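DNA polymerase II large subunit (Pyrococcus horikoshii, PDB 5BKH) contains a mini-intein, a Hint-fold element that splices itself out of the archaeal polymerase chain and can adopt a domain-swapped form. Local coordinates at residues 83-88 with 97-102; 68-73 with 156-161; 35-40 with 50-55; 14-19 with 27-32. All coordinates share one frame; numbering follows the deposited sequence.

Interaction 1: 83-88 with 97-102; sequences HLIRFE and TTVDHP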
loop_
_atom_site.group_PDB
_atom_site.type_symbol
_atom_site.label_atom_id
_atom_site.label_comp_id
_atom_site.label_asym_id
_atom_site.label_seq_id
_atom_site.Cartn_x
_atom_site.Cartn_y
_atom_site.Cartn_z
ATOM N N HIS A 83 -10.732 11.459 8.935
ATOM C CA HIS A 83 -11.704 12.527 9.088
ATOM C C HIS A 83 -11.040 13.876 8.851
ATOM O O HIS A 83 -9.813 14.002 8.871
ATOM C CB HIS A 83 -12.335 12.484 10.481
ATOM C CG HIS A 83 -11.390 12.025 11.546
ATOM N ND1 HIS A 83 -11.456 10.769 12.107
ATOM C CD2 HIS A 83 -10.350 12.652 12.147
ATOM C CE1 HIS A 83 -10.498 10.641 13.009
ATOM N NE2 HIS A 83 -9.814 11.770 13.052
ATOM N N LEU A 84 -11.865 14.887 8.622
ATOM C CA LEU A 84 -11.374 16.242 8.435
ATOM C C LEU A 84 -11.626 17.076 9.681
ATOM O O LEU A 84 -12.409 16.712 10.561
ATOM C CB LEU A 84 -12.036 16.923 7.235
ATOM C CG LEU A 84 -11.818 16.273 5.878
ATOM C CD1 LEU A 84 -13.110 15.654 5.418
ATOM C CD2 LEU A 84 -11.319 17.298 4.880
ATOM N N ILE A 85 -10.946 18.213 9.733
ATOM C CA ILE A 85 -11.150 19.207 10.770
ATOM C C ILE A 85 -11.985 20.331 10.173
ATOM O O ILE A 85 -11.699 20.810 9.065
ATOM C CB ILE A 85 -9.809 19.732 11.305
ATOM C CG1 ILE A 85 -9.294 18.834 12.423
ATOM C CG2 ILE A 85 -9.985 21.113 11.877
ATOM C CD1 ILE A 85 -7.926 19.235 12.926
ATOM N N ARG A 86 -13.022 20.743 10.898
ATOM C CA ARG A 86 -13.941 21.795 10.489
ATOM C C ARG A 86 -13.813 22.957 11.464
ATOM O O ARG A 86 -14.054 22.794 12.668
ATOM C CB ARG A 86 -15.381 21.282 10.460
ATOM C CG ARG A 86 -16.357 22.222 9.776
ATOM C CD ARG A 86 -17.641 21.505 9.405
ATOM N NE ARG A 86 -18.817 22.227 9.874
ATOM C CZ ARG A 86 -19.373 23.249 9.236
ATOM N NH1 ARG A 86 -18.896 23.688 8.082
ATOM N NH2 ARG A 86 -20.438 23.842 9.767
ATOM N N PHE A 87 -13.420 24.114 10.939
ATOM C CA PHE A 87 -13.337 25.361 11.683
ATOM C C PHE A 87 -14.568 26.194 11.342
ATOM O O PHE A 87 -14.735 26.631 10.195
ATOM C CB PHE A 87 -12.065 26.126 11.330
ATOM C CG PHE A 87 -10.796 25.378 11.610
ATOM C CD1 PHE A 87 -10.386 25.141 12.910
ATOM C CD2 PHE A 87 -9.990 24.940 10.567
ATOM C CE1 PHE A 87 -9.207 24.463 13.167
ATOM C CE2 PHE A 87 -8.812 24.266 10.819
ATOM C CZ PHE A 87 -8.418 24.031 12.125
ATOM N N GLU A 88 -15.434 26.396 12.328
ATOM C CA GLU A 88 -16.515 27.366 12.226
ATOM C C GLU A 88 -15.973 28.691 12.744
ATOM O O GLU A 88 -15.623 28.807 13.927
ATOM C CB GLU A 88 -17.736 26.904 13.014
ATOM C CG GLU A 88 -18.897 26.471 12.133
ATOM C CD GLU A 88 -19.848 25.526 12.840
ATOM O OE1 GLU A 88 -20.345 24.586 12.183
ATOM O OE2 GLU A 88 -20.099 25.723 14.048
ATOM N N THR A 97 -10.717 21.077 6.301
ATOM C CA THR A 97 -9.380 20.777 5.804
ATOM C C THR A 97 -8.867 19.516 6.489
ATOM O O THR A 97 -9.544 18.923 7.333
ATOM C CB THR A 97 -8.442 21.969 6.022
ATOM O OG1 THR A 97 -7.316 21.862 5.143
ATOM C CG2 THR A 97 -7.967 22.031 7.473
ATOM N N THR A 98 -7.668 19.094 6.096
ATOM C CA THR A 98 -7.041 17.936 6.711
ATOM C C THR A 98 -6.292 18.349 7.973
ATOM O O THR A 98 -5.889 19.503 8.138
ATOM C CB THR A 98 -6.080 17.250 5.737
ATOM O OG1 THR A 98 -5.332 18.238 5.019
ATOM C CG2 THR A 98 -6.851 16.400 4.745
ATOM N N VAL A 99 -6.097 17.377 8.868
ATOM C CA VAL A 99 -5.452 17.655 10.143
ATOM C C VAL A 99 -4.032 18.169 9.961
ATOM O O VAL A 99 -3.511 18.865 10.839
ATOM C CB VAL A 99 -5.470 16.397 11.040
ATOM C CG1 VAL A 99 -6.885 15.858 11.171
ATOM C CG2 VAL A 99 -4.541 15.337 10.489
ATOM N N ASP A 100 -3.391 17.861 8.836
ATOM C CA ASP A 100 -2.009 18.252 8.600
ATOM C C ASP A 100 -1.872 19.456 7.674
ATOM O O ASP A 100 -0.753 19.934 7.463
ATOM C CB ASP A 100 -1.218 17.067 8.030
ATOM C CG ASP A 100 -0.975 15.973 9.060
ATOM O OD1 ASP A 100 -0.624 16.300 10.215
ATOM O OD2 ASP A 100 -1.126 14.782 8.709
ATOM N N HIS A 101 -2.972 19.959 7.127
ATOM C CA HIS A 101 -2.899 21.090 6.215
ATOM C C HIS A 101 -2.575 22.370 6.987
ATOM O O HIS A 101 -3.081 22.574 8.094
ATOM C CB HIS A 101 -4.222 21.238 5.462
ATOM C CG HIS A 101 -4.256 22.384 4.500
ATOM N ND1 HIS A 101 -3.828 22.274 3.194
ATOM C CD2 HIS A 101 -4.684 23.661 4.647
ATOM C CE1 HIS A 101 -3.982 23.434 2.581
ATOM N NE2 HIS A 101 -4.501 24.293 3.440
ATOM N N PRO A 102 -1.732 23.244 6.437
ATOM C CA PRO A 102 -1.373 24.477 7.155
ATOM C C PRO A 102 -2.454 25.544 7.015
ATOM O O PRO A 102 -2.962 25.802 5.922
ATOM C CB PRO A 102 -0.066 24.910 6.479
ATOM C CG PRO A 102 -0.186 24.376 5.083
ATOM C CD PRO A 102 -0.978 23.092 5.179
HETATM O O HOH W 1 -6.997 14.994 8.033
#
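Ile85 and Thr97 form an antiparallel hydrogen-bonded pair at the edge of one lobe of the intein's Hint fold, just before the Thr98 to His101 turn. The sequence of that turn fits the TxxH signature of intein block B, whose threonine and histidine in relatives probably assist the first splicing step. Two backbone bonds close the pair: Ile85 N gives to Thr97 O at 2.9 Å (N-H...O 159°), and Thr97 N returns the favour to Ile85 O at the same length. Beyond them the chain leaves the sheet in a type I turn, with His101 N bonded to Thr98 O. Leu84 sets CB and CD2 against the Thr97 carbonyl oxygen, CB at 3.2 Å.

The apolar contacts are light. With its chain extended past CG1 (chi2 176°), Ile85 brings CD1 to 3.9 Å from Val99 CG1, the two side chains meeting at about a right angle. Thr97 turns OG1 anti to its nitrogen (chi1 -160°), which leaves CG2 aimed at the Phe87 ring, 4.1 Å from CE2.

Past the pair a single water bridges the two backbones. His83 puts its ring into the subunit interface, where NE2 bonds NE2 of His83 of a second subunit, while its carbonyl stays behind: the water donates to His83 O at 3.1 Å and accepts from Val99 N at 2.7 Å.

Interaction 2: 68-73 with 156-161; sequences VLTDIE and LNAKKY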
loop_
_atom_site.group_PDB
_atom_site.type_symbol
_atom_site.label_atom_id
_atom_site.label_comp_id
_atom_site.label_asym_id
_atom_site.label_seq_id
_atom_site.Cartn_x
_atom_site.Cartn_y
_atom_site.Cartn_z
ATOM N N VAL A 68 -37.050 -9.911 -9.943
ATOM C CA VAL A 68 -37.628 -10.549 -8.765
ATOM C C VAL A 68 -37.477 -9.642 -7.547
ATOM O O VAL A 68 -36.647 -8.732 -7.516
ATOM C CB VAL A 68 -36.975 -11.931 -8.514
ATOM C CG1 VAL A 68 -35.555 -11.767 -8.007
ATOM C CG2 VAL A 68 -37.821 -12.783 -7.571
ATOM N N LEU A 69 -38.325 -9.883 -6.545
ATOM C CA LEU A 69 -38.239 -9.242 -5.237
ATOM C C LEU A 69 -37.473 -10.114 -4.254
ATOM O O LEU A 69 -37.657 -11.336 -4.218
ATOM C CB LEU A 69 -39.634 -8.956 -4.680
ATOM C CG LEU A 69 -40.465 -7.935 -5.449
ATOM C CD1 LEU A 69 -41.865 -7.892 -4.901
ATOM C CD2 LEU A 69 -39.817 -6.553 -5.293
ATOM N N THR A 70 -36.626 -9.484 -3.441
ATOM C CA THR A 70 -35.953 -10.232 -2.392
ATOM C C THR A 70 -35.849 -9.386 -1.130
ATOM O O THR A 70 -36.032 -8.161 -1.142
ATOM C CB THR A 70 -34.570 -10.739 -2.842
ATOM O OG1 THR A 70 -34.240 -11.930 -2.116
ATOM C CG2 THR A 70 -33.496 -9.705 -2.599
ATOM N N ASP A 71 -35.571 -10.079 -0.029
ATOM C CA ASP A 71 -35.586 -9.475 1.294
ATOM C C ASP A 71 -34.260 -8.797 1.600
ATOM O O ASP A 71 -33.185 -9.321 1.290
ATOM C CB ASP A 71 -35.885 -10.533 2.357
ATOM C CG ASP A 71 -37.317 -11.025 2.303
ATOM O OD1 ASP A 71 -38.220 -10.202 2.042
ATOM O OD2 ASP A 71 -37.539 -12.235 2.520
ATOM N N ILE A 72 -34.349 -7.625 2.225
ATOM C CA ILE A 72 -33.183 -6.866 2.661
ATOM C C ILE A 72 -32.860 -7.314 4.083
ATOM O O ILE A 72 -33.476 -6.851 5.043
ATOM C CB ILE A 72 -33.438 -5.360 2.595
ATOM C CG1 ILE A 72 -33.768 -4.933 1.166
ATOM C CG2 ILE A 72 -32.239 -4.600 3.134
ATOM C CD1 ILE A 72 -33.638 -3.442 0.932
ATOM N N GLU A 73 -31.890 -8.220 4.225
ATOM C CA GLU A 73 -31.548 -8.718 5.553
ATOM C C GLU A 73 -30.876 -7.632 6.388
ATOM O O GLU A 73 -31.362 -7.268 7.465
ATOM C CB GLU A 73 -30.653 -9.952 5.432
ATOM C CG GLU A 73 -31.332 -11.128 4.746
ATOM C CD GLU A 73 -30.396 -12.300 4.525
ATOM O OE1 GLU A 73 -29.164 -12.101 4.600
ATOM O OE2 GLU A 73 -30.891 -13.420 4.270
ATOM N N LEU A 156 -25.193 -3.739 1.139
ATOM C CA LEU A 156 -26.526 -4.315 1.210
ATOM C C LEU A 156 -26.387 -5.827 1.222
ATOM O O LEU A 156 -25.790 -6.405 0.311
ATOM C CB LEU A 156 -27.388 -3.853 0.030
ATOM C CG LEU A 156 -28.705 -4.571 -0.295
ATOM C CD1 LEU A 156 -29.493 -4.930 0.956
ATOM C CD2 LEU A 156 -29.553 -3.726 -1.234
ATOM N N ASN A 157 -26.929 -6.460 2.255
ATOM C CA ASN A 157 -27.027 -7.910 2.318
ATOM C C ASN A 157 -28.469 -8.284 2.005
ATOM O O ASN A 157 -29.388 -7.934 2.756
ATOM C CB ASN A 157 -26.593 -8.436 3.683
ATOM C CG ASN A 157 -25.087 -8.442 3.846
ATOM O OD1 ASN A 157 -24.345 -8.535 2.865
ATOM N ND2 ASN A 157 -24.624 -8.350 5.090
ATOM N N ALA A 158 -28.670 -8.956 0.880
ATOM C CA ALA A 158 -29.986 -9.408 0.467
ATOM C C ALA A 158 -29.987 -10.926 0.391
ATOM O O ALA A 158 -28.933 -11.571 0.370
ATOM C CB ALA A 158 -30.391 -8.800 -0.877
ATOM N N LYS A 159 -31.184 -11.496 0.363
ATOM C CA LYS A 159 -31.338 -12.941 0.406
ATOM C C LYS A 159 -31.319 -13.508 -1.010
ATOM O O LYS A 159 -31.995 -12.985 -1.904
ATOM C CB LYS A 159 -32.633 -13.308 1.134
ATOM C CG LYS A 159 -33.083 -14.745 0.960
ATOM C CD LYS A 159 -34.599 -14.846 1.022
ATOM C CE LYS A 159 -35.120 -14.391 2.380
ATOM N NZ LYS A 159 -36.325 -15.155 2.812
ATOM N N LYS A 160 -30.513 -14.556 -1.209
ATOM C CA LYS A 160 -30.408 -15.284 -2.470
ATOM C C LYS A 160 -29.840 -14.428 -3.600
ATOM O O LYS A 160 -28.686 -14.608 -4.002
ATOM C CB LYS A 160 -31.770 -15.856 -2.880
ATOM C CG LYS A 160 -31.699 -17.213 -3.569
ATOM C CD LYS A 160 -33.085 -17.819 -3.752
ATOM C CE LYS A 160 -33.077 -18.928 -4.792
ATOM N NZ LYS A 160 -31.725 -19.533 -4.954
ATOM N N TYR A 161 -30.638 -13.503 -4.120
ATOM C CA TYR A 161 -30.264 -12.709 -5.286
ATOM C C TYR A 161 -29.614 -11.414 -4.815
ATOM O O TYR A 161 -30.286 -10.545 -4.246
ATOM C CB TYR A 161 -31.490 -12.442 -6.153
ATOM C CG TYR A 161 -32.284 -13.694 -6.454
ATOM C CD1 TYR A 161 -31.688 -14.788 -7.072
ATOM C CD2 TYR A 161 -33.620 -13.795 -6.091
ATOM C CE1 TYR A 161 -32.409 -15.939 -7.342
ATOM C CE2 TYR A 161 -34.350 -14.939 -6.356
ATOM C CZ TYR A 161 -33.740 -16.009 -6.981
ATOM O OH TYR A 161 -34.462 -17.150 -7.244
#
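Thr70 reaches across to the backbone of Lys159, where OG1 donates to Lys159 O at a modelled 2.5 Å, a value short enough that its exact length is doubtful. The hydroxyl gets there by standing anti to the Thr70 nitrogen (chi1 -152°), which sends CG2 over to Ala158 CB. Lys159 O is gripped a second time by Tyr161 N, closing a classic gamma turn centred on Lys160. A valine here, having no hydroxyl to give, would probably leave the turn at Lys160 less firmly tied to strand 66-78.

Next to it, Lys159 N gives to Asp71 O at 3.1 Å. The side chains of these two residues run alongside each other and end in a salt bridge whose hydrogen bond is weak, Lys159 NZ to Asp71 OD2 at 3.2 Å. Ile72 pairs with Ala158, non-hydrogen-bonded, and Glu73 N makes a weak bond to Asn157 O.

Hydrocarbon fills the flanks. Val68 CG1 comes obliquely to the Tyr161 ring, 3.4 Å from CD2; at the far end Ile72 CG2 meets Leu156 CD1 at 3.5 Å, nearly at right angles. In the second shell, Arg6 holds Glu73 OE1 and Glu74 takes Asn157 ND2. Pairing of residues more than eighty positions apart is in keeping with the Hint fold; here strand 153-158 joins strand 66-78 in a curled antiparallel sheet.

Interaction 3: 35-40 with 50-55; sequences LFDEEH and KPKVDI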
loop_
_atom_site.group_PDB
_atom_site.type_symbol
_atom_site.label_atom_id
_atom_site.label_comp_id
_atom_site.label_asym_id
_atom_site.label_seq_id
_atom_site.Cartn_x
_atom_site.Cartn_y
_atom_site.Cartn_z
ATOM N N LEU A 35 -33.928 4.065 6.464
ATOM C CA LEU A 35 -35.217 3.386 6.478
ATOM C C LEU A 35 -35.216 2.148 7.363
ATOM O O LEU A 35 -36.243 1.468 7.457
ATOM C CB LEU A 35 -35.622 3.000 5.053
ATOM C CG LEU A 35 -36.686 3.852 4.363
ATOM C CD1 LEU A 35 -36.255 5.305 4.255
ATOM C CD2 LEU A 35 -36.964 3.275 2.984
ATOM N N PHE A 36 -34.091 1.831 7.992
ATOM C CA PHE A 36 -33.985 0.752 8.960
ATOM C C PHE A 36 -33.648 1.352 10.320
ATOM O O PHE A 36 -33.422 2.558 10.450
ATOM C CB PHE A 36 -32.918 -0.268 8.538
ATOM C CG PHE A 36 -33.371 -1.214 7.458
ATOM C CD1 PHE A 36 -33.727 -0.741 6.204
ATOM C CD2 PHE A 36 -33.435 -2.577 7.694
ATOM C CE1 PHE A 36 -34.146 -1.607 5.217
ATOM C CE2 PHE A 36 -33.850 -3.449 6.708
ATOM C CZ PHE A 36 -34.208 -2.963 5.470
ATOM N N ASP A 37 -33.619 0.506 11.343
ATOM C CA ASP A 37 -33.181 0.948 12.665
ATOM C C ASP A 37 -32.582 -0.246 13.402
ATOM O O ASP A 37 -32.151 -1.223 12.777
ATOM C CB ASP A 37 -34.335 1.624 13.432
ATOM C CG ASP A 37 -35.542 0.720 13.612
ATOM O OD1 ASP A 37 -35.477 -0.471 13.241
ATOM O OD2 ASP A 37 -36.563 1.211 14.140
ATOM N N GLU A 38 -32.560 -0.170 14.733
ATOM C CA GLU A 38 -31.867 -1.141 15.579
ATOM C C GLU A 38 -30.384 -1.207 15.213
ATOM O O GLU A 38 -29.821 -2.277 14.977
ATOM C CB GLU A 38 -32.528 -2.520 15.502
ATOM C CG GLU A 38 -33.334 -2.876 16.738
ATOM C CD GLU A 38 -33.551 -4.367 16.892
ATOM O OE1 GLU A 38 -32.547 -5.101 17.021
ATOM O OE2 GLU A 38 -34.723 -4.801 16.891
ATOM N N GLU A 39 -29.755 -0.033 15.172
ATOM C CA GLU A 39 -28.359 0.079 14.782
ATOM C C GLU A 39 -27.462 -0.704 15.736
ATOM O O GLU A 39 -27.765 -0.868 16.921
ATOM C CB GLU A 39 -27.937 1.549 14.756
ATOM C CG GLU A 39 -26.766 1.849 13.837
ATOM C CD GLU A 39 -26.380 3.315 13.839
ATOM O OE1 GLU A 39 -25.866 3.796 14.871
ATOM O OE2 GLU A 39 -26.590 3.990 12.810
ATOM N N HIS A 40 -26.347 -1.193 15.201
ATOM C CA HIS A 40 -25.378 -1.950 15.988
ATOM C C HIS A 40 -24.000 -1.709 15.397
ATOM O O HIS A 40 -23.799 -1.920 14.199
ATOM C CB HIS A 40 -25.704 -3.445 15.978
ATOM C CG HIS A 40 -26.677 -3.863 17.035
ATOM N ND1 HIS A 40 -28.041 -3.831 16.842
ATOM C CD2 HIS A 40 -26.483 -4.341 18.287
ATOM C CE1 HIS A 40 -28.648 -4.260 17.935
ATOM N NE2 HIS A 40 -27.725 -4.577 18.826
ATOM N N LYS A 50 -33.476 -4.178 11.360
ATOM C CA LYS A 50 -34.925 -4.122 11.460
ATOM C C LYS A 50 -35.456 -3.005 10.583
ATOM O O LYS A 50 -35.039 -1.848 10.749
ATOM C CB LYS A 50 -35.362 -3.907 12.904
ATOM C CG LYS A 50 -36.118 -5.087 13.497
ATOM C CD LYS A 50 -37.057 -4.640 14.608
ATOM C CE LYS A 50 -38.270 -3.909 14.051
ATOM N NZ LYS A 50 -39.378 -3.823 15.044
ATOM N N PRO A 51 -36.350 -3.290 9.637
ATOM C CA PRO A 51 -36.960 -2.219 8.845
ATOM C C PRO A 51 -38.185 -1.651 9.541
ATOM O O PRO A 51 -38.929 -2.358 10.224
ATOM C CB PRO A 51 -37.345 -2.938 7.545
ATOM C CG PRO A 51 -37.661 -4.330 7.991
ATOM C CD PRO A 51 -36.750 -4.628 9.164
ATOM N N LYS A 52 -38.386 -0.347 9.372
ATOM C CA LYS A 52 -39.571 0.320 9.891
ATOM C C LYS A 52 -40.598 0.600 8.803
ATOM O O LYS A 52 -41.591 1.288 9.058
ATOM C CB LYS A 52 -39.186 1.611 10.615
ATOM C CG LYS A 52 -38.094 2.427 9.950
ATOM C CD LYS A 52 -37.499 3.418 10.943
ATOM C CE LYS A 52 -36.543 4.382 10.270
ATOM N NZ LYS A 52 -35.836 5.235 11.266
ATOM N N VAL A 53 -40.377 0.076 7.601
ATOM C CA VAL A 53 -41.329 0.147 6.499
ATOM C C VAL A 53 -41.201 -1.152 5.714
ATOM O O VAL A 53 -40.105 -1.709 5.601
ATOM C CB VAL A 53 -41.074 1.390 5.614
ATOM C CG1 VAL A 53 -41.629 1.197 4.210
ATOM C CG2 VAL A 53 -41.667 2.641 6.254
ATOM N N ASP A 54 -42.328 -1.658 5.208
ATOM C CA ASP A 54 -42.316 -2.853 4.371
ATOM C C ASP A 54 -41.359 -2.674 3.198
ATOM O O ASP A 54 -41.654 -1.939 2.251
ATOM C CB ASP A 54 -43.725 -3.170 3.867
ATOM C CG ASP A 54 -44.506 -4.033 4.836
ATOM O OD1 ASP A 54 -45.249 -3.472 5.671
ATOM O OD2 ASP A 54 -44.379 -5.274 4.760
ATOM N N ILE A 55 -40.209 -3.340 3.260
ATOM C CA ILE A 55 -39.112 -3.137 2.321
ATOM C C ILE A 55 -38.896 -4.412 1.519
ATOM O O ILE A 55 -39.017 -5.522 2.051
ATOM C CB ILE A 55 -37.820 -2.721 3.060
ATOM C CG1 ILE A 55 -36.871 -1.961 2.131
ATOM C CG2 ILE A 55 -37.113 -3.926 3.683
ATOM C CD1 ILE A 55 -37.464 -0.730 1.527
#
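Asp37 N donates to Lys50 O at 2.8 Å, and this bond sets the antiparallel pairing of strands 36-37 and 45-51. The Asp37 carboxylate crowds the same carbonyl: its CG sits between the backbone nitrogen and carbonyl carbon (chi1 58°), and OD1 ends 2.9 Å from Lys50 O. Both are acceptors, so the approach is not a bond and is likely to be somewhat unfavourable. Two residues along on each strand, Lys52 N makes a long, weak bond to Leu35 O at 3.4 Å.

Phe36 carries the apolar side. Pro51 CB lies over one face of its ring, 3.8 Å from the centroid and 19° off the normal, a CH-pi contact displaced toward the rim. Ile55 meets the far end of the ring obliquely, CG2 being 3.5 Å from CZ, with the two side chains crossing at about a right angle. Leu35 CD2 touches Ile55 CD1 more loosely.

Glu38 meets the methylenes of Lys50 rather than its amine, OE2 lying 3.3 Å from Lys50 CD. Lys52 lays its extended chain past the Leu35 and Phe36 carbonyls. Arg48 takes Phe36 O. Strand 36-37 follows directly on helix 29-34; the Phe36 ring leans on Val75 of strand 66-78, and Ile55 lies against Ile72 of that strand and Ile20 of strand 15-20.

Interaction 4: 14-19 with 27-32; sequences TRILVQ and VTLKEL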
loop_
_atom_site.group_PDB
_atom_site.type_symbol
_atom_site.label_atom_id
_atom_site.label_comp_id
_atom_site.label_asym_id
_atom_site.label_seq_id
_atom_site.Cartn_x
_atom_site.Cartn_y
_atom_site.Cartn_z
ATOM N N THR A 14 -25.922 6.684 -4.375
ATOM C CA THR A 14 -26.332 5.777 -5.440
ATOM C C THR A 14 -27.775 5.331 -5.226
ATOM O O THR A 14 -28.138 4.880 -4.136
ATOM C CB THR A 14 -25.395 4.572 -5.490
ATOM O OG1 THR A 14 -24.224 4.911 -6.243
ATOM C CG2 THR A 14 -26.077 3.378 -6.128
ATOM N N ARG A 15 -28.598 5.461 -6.266
ATOM C CA ARG A 15 -30.019 5.142 -6.191
ATOM C C ARG A 15 -30.277 3.730 -6.702
ATOM O O ARG A 15 -29.908 3.394 -7.832
ATOM C CB ARG A 15 -30.851 6.140 -6.995
ATOM C CG ARG A 15 -30.502 7.592 -6.742
ATOM C CD ARG A 15 -31.387 8.511 -7.561
ATOM N NE ARG A 15 -32.609 8.845 -6.840
ATOM C CZ ARG A 15 -32.713 9.843 -5.975
ATOM N NH1 ARG A 15 -31.684 10.627 -5.698
ATOM N NH2 ARG A 15 -33.878 10.057 -5.369
ATOM N N ILE A 16 -30.912 2.912 -5.870
ATOM C CA ILE A 16 -31.286 1.560 -6.244
ATOM C C ILE A 16 -32.795 1.445 -6.122
ATOM O O ILE A 16 -33.450 2.217 -5.416
ATOM C CB ILE A 16 -30.581 0.486 -5.389
ATOM C CG1 ILE A 16 -31.243 0.368 -4.014
ATOM C CG2 ILE A 16 -29.099 0.800 -5.250
ATOM C CD1 ILE A 16 -30.852 -0.882 -3.263
ATOM N N LEU A 17 -33.345 0.455 -6.812
ATOM C CA LEU A 17 -34.785 0.355 -6.975
ATOM C C LEU A 17 -35.384 -0.744 -6.097
ATOM O O LEU A 17 -34.946 -1.908 -6.111
ATOM C CB LEU A 17 -35.126 0.213 -8.463
ATOM C CG LEU A 17 -36.436 -0.262 -9.076
ATOM C CD1 LEU A 17 -36.670 0.422 -10.378
ATOM C CD2 LEU A 17 -36.183 -1.680 -9.468
ATOM N N VAL A 18 -36.386 -0.343 -5.315
ATOM C CA VAL A 18 -36.977 -1.153 -4.265
ATOM C C VAL A 18 -38.488 -1.005 -4.352
ATOM O O VAL A 18 -39.016 -0.158 -5.073
ATOM C CB VAL A 18 -36.488 -0.737 -2.857
ATOM C CG1 VAL A 18 -35.062 -1.204 -2.616
ATOM C CG2 VAL A 18 -36.616 0.776 -2.657
ATOM N N GLN A 19 -39.178 -1.852 -3.603
ATOM C CA GLN A 19 -40.616 -1.765 -3.415
ATOM C C GLN A 19 -40.874 -1.540 -1.933
ATOM O O GLN A 19 -40.500 -2.378 -1.099
ATOM C CB GLN A 19 -41.309 -3.032 -3.916
ATOM C CG GLN A 19 -42.772 -3.139 -3.547
ATOM C CD GLN A 19 -43.445 -4.312 -4.225
ATOM O OE1 GLN A 19 -43.249 -4.545 -5.416
ATOM N NE2 GLN A 19 -44.236 -5.063 -3.468
ATOM N N VAL A 27 -34.561 4.663 -4.340
ATOM C CA VAL A 27 -34.102 5.317 -3.123
ATOM C C VAL A 27 -32.582 5.289 -3.087
ATOM O O VAL A 27 -31.938 4.346 -3.561
ATOM C CB VAL A 27 -34.689 4.668 -1.849
ATOM C CG1 VAL A 27 -36.207 4.665 -1.906
ATOM C CG2 VAL A 27 -34.148 3.263 -1.657
ATOM N N THR A 28 -32.010 6.356 -2.542
ATOM C CA THR A 28 -30.577 6.414 -2.309
ATOM C C THR A 28 -30.202 5.471 -1.167
ATOM O O THR A 28 -31.004 5.203 -0.268
ATOM C CB THR A 28 -30.163 7.864 -2.018
ATOM O OG1 THR A 28 -29.241 8.315 -3.016
ATOM C CG2 THR A 28 -29.544 8.021 -0.649
ATOM N N LEU A 29 -28.978 4.932 -1.227
ATOM C CA LEU A 29 -28.572 3.944 -0.231
ATOM C C LEU A 29 -28.494 4.549 1.165
ATOM O O LEU A 29 -28.728 3.848 2.156
ATOM C CB LEU A 29 -27.237 3.307 -0.611
ATOM C CG LEU A 29 -27.323 1.783 -0.480
ATOM C CD1 LEU A 29 -28.369 1.237 -1.435
ATOM C CD2 LEU A 29 -26.007 1.117 -0.733
ATOM N N LYS A 30 -28.173 5.841 1.264
ATOM C CA LYS A 30 -28.267 6.533 2.545
ATOM C C LYS A 30 -29.707 6.557 3.048
ATOM O O LYS A 30 -29.965 6.321 4.236
ATOM C CB LYS A 30 -27.708 7.951 2.405
ATOM C CG LYS A 30 -27.936 8.858 3.599
ATOM C CD LYS A 30 -26.988 10.050 3.546
ATOM C CE LYS A 30 -26.967 10.807 4.864
ATOM N NZ LYS A 30 -28.341 11.167 5.317
ATOM N N GLU A 31 -30.663 6.829 2.155
ATOM C CA GLU A 31 -32.070 6.743 2.531
ATOM C C GLU A 31 -32.448 5.321 2.915
ATOM O O GLU A 31 -33.187 5.107 3.880
ATOM C CB GLU A 31 -32.961 7.233 1.390
ATOM C CG GLU A 31 -32.658 8.640 0.916
ATOM C CD GLU A 31 -33.628 9.121 -0.146
ATOM O OE1 GLU A 31 -34.852 9.073 0.096
ATOM O OE2 GLU A 31 -33.168 9.548 -1.226
ATOM N N LEU A 32 -31.951 4.333 2.168
ATOM C CA LEU A 32 -32.270 2.947 2.487
ATOM C C LEU A 32 -31.767 2.581 3.878
ATOM O O LEU A 32 -32.441 1.859 4.624
ATOM C CB LEU A 32 -31.674 2.020 1.430
ATOM C CG LEU A 32 -31.864 0.525 1.677
ATOM C CD1 LEU A 32 -33.342 0.205 1.823
ATOM C CD2 LEU A 32 -31.238 -0.291 0.557
#
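Ile16 lies against Leu29 and Leu32 of the helix that follows the hairpin. From CB its two branches part: CG1, placed between the backbone nitrogen and carbonyl carbon (chi1 78°), passes Leu29 CD1 at 4.0 Å, and CG2 meets that same methyl at 3.9 Å. The tip goes further, CD1 resting 3.7 Å from Leu29 CD1 and 3.9 Å from Leu32 CD2. A serine here would probably take a neighbour from both leucine methyls and open a gap between strand and helix.

The backbone beneath is a regular antiparallel pair, Ile16 N to Val27 O and Val27 N to Ile16 O each spanning 2.9 Å. Leu29 N then donates to Thr14 O at 3.0 Å, tying the first turn of helix 29-34 to the residue just before strand 15-20. Val18 CG2 and Val27 CG2 touch methyl to methyl. Arg15, on the other face of the hairpin, comes near Glu31 through charge alone, without a salt bridge. Main-chain bonds therefore carry the polar part of the contact, and hydrocarbon packing seats the helix.

How the interactions relate
Interactions 2, 3 and 4 form one packed block, with centres 13 to 14 Å apart. Ile72 of interaction 2 joins the other two: its CG2 is 3.5 Å from Phe36 CZ and its CD1 3.8 Å from Leu32 CD1. Leu156 CD2 adds a contact at 3.7 Å to Ile16 CD1. Interaction 1 stands apart on the other side of the chain's centre, 31 to 39 Å away between centres, although along the chain it is nested within the loop closed by interaction 2. Thr14 bonds Gln174 near the end of the modelled chain, whereas His101 of interaction 1 meets His173 of a third subunit edge-to-face, consistent with domain swapping that brings splicing elements together from different chains.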